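PDB 6PTM: uncharacterized protein from Bacteroides ovatus CL02T12C04, which probably acts as a GH42-family exo-carrageenase, a glycoside hydrolase releasing sugar units from the chain ends of carrageenan. Local coordinates for residues Leu115-Met127 and Ser529-His541. Residues are numbered along the deposited sequence; the frame is centred on the assembly and turned at random.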
loop_
_atom_site.group_PDB
_atom_site.type_symbol
_atom_site.label_atom_id
_atom_site.label_comp_id
_atom_site.label_asym_id
_atom_site.label_seq_id
_atom_site.Cartn_x
_atom_site.Cartn_y
_atom_site.Cartn_z
ATOM N N LEU A 115 -15.954 20.457 22.725
ATOM C CA LEU A 115 -16.840 19.273 22.566
ATOM C C LEU A 115 -16.005 17.975 22.487
ATOM O O LEU A 115 -16.580 16.914 22.742
ATOM C CB LEU A 115 -17.759 19.469 21.357
ATOM C CG LEU A 115 -17.133 19.392 19.965
ATOM C CD1 LEU A 115 -16.947 17.953 19.505
ATOM C CD2 LEU A 115 -18.005 20.140 18.962
ATOM N N LEU A 116 -14.686 18.049 22.247
ATOM C CA LEU A 116 -13.818 16.860 22.017
ATOM C C LEU A 116 -13.889 15.872 23.183
ATOM O O LEU A 116 -14.092 14.671 22.948
ATOM C CB LEU A 116 -12.382 17.319 21.722
ATOM C CG LEU A 116 -11.337 16.202 21.658
ATOM C CD1 LEU A 116 -11.671 15.235 20.528
ATOM C CD2 LEU A 116 -9.920 16.764 21.497
ATOM N N PRO A 117 -13.744 16.292 24.471
ATOM C CA PRO A 117 -13.748 15.331 25.571
ATOM C C PRO A 117 -15.027 14.488 25.640
ATOM O O PRO A 117 -14.931 13.271 25.749
ATOM C CB PRO A 117 -13.512 16.170 26.845
ATOM C CG PRO A 117 -12.872 17.443 26.304
ATOM C CD PRO A 117 -13.530 17.665 24.953
ATOM N N ASP A 118 -16.198 15.108 25.539
ATOM C CA ASP A 118 -17.472 14.346 25.578
ATOM C C ASP A 118 -17.685 13.565 24.276
ATOM O O ASP A 118 -18.440 12.588 24.330
ATOM C CB ASP A 118 -18.666 15.229 25.919
ATOM C CG ASP A 118 -18.716 15.521 27.412
ATOM O OD1 ASP A 118 -17.983 14.853 28.209
ATOM O OD2 ASP A 118 -19.468 16.406 27.753
ATOM N N PHE A 119 -17.111 13.992 23.153
ATOM C CA PHE A 119 -17.206 13.226 21.886
ATOM C C PHE A 119 -16.467 11.896 22.107
ATOM O O PHE A 119 -17.030 10.790 21.889
ATOM C CB PHE A 119 -16.663 14.029 20.703
ATOM C CG PHE A 119 -16.388 13.156 19.506
ATOM C CD1 PHE A 119 -17.439 12.670 18.751
ATOM C CD2 PHE A 119 -15.092 12.728 19.215
ATOM C CE1 PHE A 119 -17.200 11.815 17.672
ATOM C CE2 PHE A 119 -14.853 11.877 18.148
ATOM C CZ PHE A 119 -15.907 11.415 17.384
ATOM N N GLU A 120 -15.266 11.985 22.671
ATOM C CA GLU A 120 -14.447 10.803 22.985
ATOM C C GLU A 120 -15.195 9.921 23.984
ATOM O O GLU A 120 -15.192 8.699 23.763
ATOM C CB GLU A 120 -13.065 11.206 23.465
ATOM C CG GLU A 120 -12.268 11.827 22.343
ATOM C CD GLU A 120 -10.981 12.450 22.835
ATOM O OE1 GLU A 120 -11.068 13.255 23.793
ATOM O OE2 GLU A 120 -9.891 12.127 22.257
ATOM N N ARG A 121 -15.830 10.495 25.010
ATOM C CA ARG A 121 -16.553 9.663 25.995
ATOM C C ARG A 121 -17.777 9.031 25.313
ATOM O O ARG A 121 -18.091 7.865 25.617
ATOM C CB ARG A 121 -16.872 10.502 27.235
ATOM C CG ARG A 121 -15.654 10.825 28.075
ATOM C CD ARG A 121 -15.884 12.081 28.917
ATOM N NE ARG A 121 -14.709 12.446 29.677
ATOM C CZ ARG A 121 -14.402 13.681 30.045
ATOM N NH1 ARG A 121 -15.180 14.685 29.714
ATOM N NH2 ARG A 121 -13.282 13.908 30.698
ATOM N N GLN A 122 -18.434 9.760 24.413
ATOM C CA GLN A 122 -19.636 9.231 23.738
ATOM C C GLN A 122 -19.211 8.088 22.810
ATOM O O GLN A 122 -19.967 7.073 22.726
ATOM C CB GLN A 122 -20.406 10.330 23.005
ATOM C CG GLN A 122 -21.711 9.815 22.418
ATOM C CD GLN A 122 -22.671 9.288 23.466
ATOM O OE1 GLN A 122 -22.787 9.807 24.576
ATOM N NE2 GLN A 122 -23.397 8.251 23.105
ATOM N N GLU A 123 -18.064 8.232 22.127
ATOM C CA GLU A 123 -17.512 7.149 21.274
ATOM C C GLU A 123 -17.239 5.936 22.164
ATOM O O GLU A 123 -17.554 4.842 21.745
ATOM C CB GLU A 123 -16.264 7.624 20.540
ATOM C CG GLU A 123 -16.602 8.630 19.469
ATOM C CD GLU A 123 -17.375 8.034 18.319
ATOM O OE1 GLU A 123 -16.792 7.185 17.592
ATOM O OE2 GLU A 123 -18.548 8.434 18.136
ATOM N N ILE A 124 -16.690 6.129 23.364
ATOM C CA ILE A 124 -16.429 4.996 24.302
ATOM C C ILE A 124 -17.768 4.329 24.684
ATOM O O ILE A 124 -17.809 3.102 24.713
ATOM C CB ILE A 124 -15.641 5.492 25.516
ATOM C CG1 ILE A 124 -14.222 5.918 25.107
ATOM C CG2 ILE A 124 -15.659 4.447 26.619
ATOM C CD1 ILE A 124 -13.462 6.694 26.172
ATOM N N ILE A 125 -18.829 5.106 24.913
ATOM C CA ILE A 125 -20.173 4.592 25.337
ATOM C C ILE A 125 -20.748 3.736 24.196
ATOM O O ILE A 125 -21.212 2.598 24.478
ATOM C CB ILE A 125 -21.106 5.743 25.756
ATOM C CG1 ILE A 125 -20.635 6.411 27.059
ATOM C CG2 ILE A 125 -22.564 5.276 25.860
ATOM C CD1 ILE A 125 -21.202 7.822 27.272
ATOM N N GLU A 126 -20.665 4.221 22.953
ATOM C CA GLU A 126 -21.143 3.458 21.768
ATOM C C GLU A 126 -20.359 2.145 21.692
ATOM O O GLU A 126 -20.968 1.071 21.490
ATOM C CB GLU A 126 -20.925 4.226 20.464
ATOM C CG GLU A 126 -21.569 5.597 20.428
ATOM C CD GLU A 126 -23.077 5.607 20.300
ATOM O OE1 GLU A 126 -23.649 4.540 20.005
ATOM O OE2 GLU A 126 -23.676 6.688 20.498
ATOM N N MET A 127 -19.041 2.225 21.873
ATOM C CA MET A 127 -18.133 1.067 21.739
ATOM C C MET A 127 -18.412 0.049 22.853
ATOM O O MET A 127 -18.412 -1.170 22.584
ATOM C CB MET A 127 -16.685 1.557 21.790
ATOM C CG MET A 127 -15.672 0.452 21.737
ATOM S SD MET A 127 -14.007 1.052 21.303
ATOM C CE MET A 127 -13.638 2.039 22.754
ATOM N N SER A 529 -7.691 13.278 13.941
ATOM C CA SER A 529 -7.027 12.007 13.556
ATOM C C SER A 529 -7.468 10.936 14.572
ATOM O O SER A 529 -8.260 11.256 15.549
ATOM C CB SER A 529 -5.507 12.172 13.499
ATOM O OG SER A 529 -4.911 12.274 14.802
ATOM N N ASN A 530 -6.940 9.725 14.407
ATOM C CA ASN A 530 -7.260 8.559 15.263
ATOM C C ASN A 530 -6.954 8.918 16.715
ATOM O O ASN A 530 -7.598 8.311 17.581
ATOM C CB ASN A 530 -6.557 7.278 14.798
ATOM C CG ASN A 530 -5.059 7.397 14.727
ATOM O OD1 ASN A 530 -4.526 7.686 13.649
ATOM N ND2 ASN A 530 -4.399 7.214 15.864
ATOM N N ASN A 531 -6.041 9.867 16.950
ATOM C CA ASN A 531 -5.642 10.305 18.313
ATOM C C ASN A 531 -6.866 10.875 19.068
ATOM O O ASN A 531 -6.767 11.027 20.316
ATOM C CB ASN A 531 -4.481 11.286 18.261
ATOM C CG ASN A 531 -3.242 10.634 17.696
ATOM O OD1 ASN A 531 -2.518 9.929 18.429
ATOM N ND2 ASN A 531 -2.957 10.929 16.435
ATOM N N HIS A 532 -7.968 11.158 18.362
ATOM C CA HIS A 532 -9.250 11.647 18.928
ATOM C C HIS A 532 -10.416 10.688 18.655
ATOM O O HIS A 532 -11.597 11.125 18.806
ATOM C CB HIS A 532 -9.565 13.045 18.351
ATOM C CG HIS A 532 -8.548 14.063 18.742
ATOM N ND1 HIS A 532 -8.343 15.227 18.041
ATOM C CD2 HIS A 532 -7.707 14.105 19.799
ATOM C CE1 HIS A 532 -7.403 15.935 18.649
ATOM N NE2 HIS A 532 -6.993 15.264 19.725
ATOM N N GLN A 533 -10.164 9.439 18.274
ATOM C CA GLN A 533 -11.260 8.555 17.757
ATOM C C GLN A 533 -11.143 7.146 18.337
ATOM O O GLN A 533 -10.618 6.222 17.695
ATOM C CB GLN A 533 -11.234 8.493 16.235
ATOM C CG GLN A 533 -11.364 9.836 15.546
ATOM C CD GLN A 533 -10.993 9.746 14.085
ATOM O OE1 GLN A 533 -10.032 9.045 13.720
ATOM N NE2 GLN A 533 -11.750 10.461 13.250
ATOM N N PRO A 534 -11.700 6.930 19.548
ATOM C CA PRO A 534 -11.619 5.624 20.214
ATOM C C PRO A 534 -12.144 4.456 19.363
ATOM O O PRO A 534 -11.564 3.426 19.443
ATOM C CB PRO A 534 -12.463 5.792 21.486
ATOM C CG PRO A 534 -12.472 7.291 21.720
ATOM C CD PRO A 534 -12.451 7.919 20.337
ATOM N N ARG A 535 -13.195 4.668 18.568
ATOM C CA ARG A 535 -13.832 3.580 17.806
ATOM C C ARG A 535 -12.995 3.258 16.557
ATOM O O ARG A 535 -12.957 2.065 16.187
ATOM C CB ARG A 535 -15.296 3.883 17.514
ATOM C CG ARG A 535 -16.212 3.649 18.707
ATOM C CD ARG A 535 -17.652 3.479 18.329
ATOM N NE ARG A 535 -18.218 4.686 17.780
ATOM C CZ ARG A 535 -19.435 4.768 17.253
ATOM N NH1 ARG A 535 -19.844 5.902 16.718
ATOM N NH2 ARG A 535 -20.212 3.704 17.176
ATOM N N ILE A 536 -12.261 4.218 15.996
ATOM C CA ILE A 536 -11.342 3.949 14.844
ATOM C C ILE A 536 -10.133 3.134 15.329
ATOM O O ILE A 536 -9.781 2.135 14.694
ATOM C CB ILE A 536 -10.931 5.274 14.160
ATOM C CG1 ILE A 536 -12.145 6.046 13.648
ATOM C CG2 ILE A 536 -9.942 5.053 13.030
ATOM C CD1 ILE A 536 -12.869 5.356 12.519
ATOM N N VAL A 537 -9.475 3.567 16.387
ATOM C CA VAL A 537 -8.310 2.827 16.952
ATOM C C VAL A 537 -8.741 1.379 17.228
ATOM O O VAL A 537 -8.022 0.431 16.853
ATOM C CB VAL A 537 -7.784 3.557 18.202
ATOM C CG1 VAL A 537 -6.821 2.716 19.016
ATOM C CG2 VAL A 537 -7.119 4.848 17.786
ATOM N N ASN A 538 -9.879 1.192 17.879
ATOM C CA ASN A 538 -10.353 -0.166 18.251
ATOM C C ASN A 538 -10.661 -0.947 16.959
ATOM O O ASN A 538 -10.289 -2.127 16.899
ATOM C CB ASN A 538 -11.531 -0.128 19.220
ATOM C CG ASN A 538 -12.106 -1.507 19.440
ATOM O OD1 ASN A 538 -11.452 -2.392 20.012
ATOM N ND2 ASN A 538 -13.300 -1.705 18.926
ATOM N N GLU A 539 -11.308 -0.336 15.951
ATOM C CA GLU A 539 -11.847 -1.129 14.830
ATOM C C GLU A 539 -10.704 -1.694 13.983
ATOM O O GLU A 539 -10.890 -2.792 13.398
ATOM C CB GLU A 539 -12.769 -0.309 13.955
ATOM C CG GLU A 539 -13.609 -1.174 13.066
ATOM C CD GLU A 539 -14.639 -2.002 13.799
ATOM O OE1 GLU A 539 -14.905 -1.709 14.987
ATOM O OE2 GLU A 539 -15.203 -2.924 13.164
ATOM N N VAL A 540 -9.557 -1.018 13.900
ATOM C CA VAL A 540 -8.398 -1.599 13.166
ATOM C C VAL A 540 -8.056 -2.954 13.793
ATOM O O VAL A 540 -7.944 -3.934 13.052
ATOM C CB VAL A 540 -7.157 -0.687 13.133
ATOM C CG1 VAL A 540 -6.020 -1.407 12.438
ATOM C CG2 VAL A 540 -7.443 0.634 12.427
ATOM N N HIS A 541 -7.921 -3.016 15.119
ATOM C CA HIS A 541 -7.538 -4.269 15.822
ATOM C C HIS A 541 -8.656 -5.312 15.750
ATOM O O HIS A 541 -8.335 -6.504 15.607
ATOM C CB HIS A 541 -7.092 -3.943 17.246
ATOM C CG HIS A 541 -5.908 -3.064 17.220
ATOM N ND1 HIS A 541 -4.696 -3.534 16.778
ATOM C CD2 HIS A 541 -5.751 -1.760 17.497
ATOM C CE1 HIS A 541 -3.823 -2.542 16.808
ATOM N NE2 HIS A 541 -4.450 -1.433 17.228
HETATM O O HOH W 1 -14.074 7.290 17.383
#
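E123 and P534 mark the closest backbone approach, CA to CA 6.2 Å, where helix 534-541 runs at 39° to helix 115-127, axes 9.5 Å apart at closest approach. P534 is the knob, seated among E120, E123, I124 and M127, with its CB 4.0 Å from I124 CG1. Next to it, R535 grips E123 side-on: NE reaches OE1 at 2.9 Å, nearly straight (170°) but from above the carboxylate plane, while NH1 meets OE2 on the syn side, tilted out of both planes, in a more bent bond. The bend of R535 at chi3 (-66°) brings NE and NH1 onto the E123 carboxylate, and E126 CB lies over one face of the R535 guanidinium, toward its rim. A water bridges E123 OE1 to the backbone N of R535. L116 CD2 sits over the centre of the ring of H532, in the turn before helix 534-541, a CH-pi contact; H532 ND1 hydrogen-bonds A528 N. E120 OE2 forms a salt bridge with R511, which also hydrogen-bonds N531 O. The chemistry thus joins the N-terminal helical region to the beta-galactosidase-like part through charge, water and apolar packing, while H532 O is buried without a polar partner at the F119 ring edge.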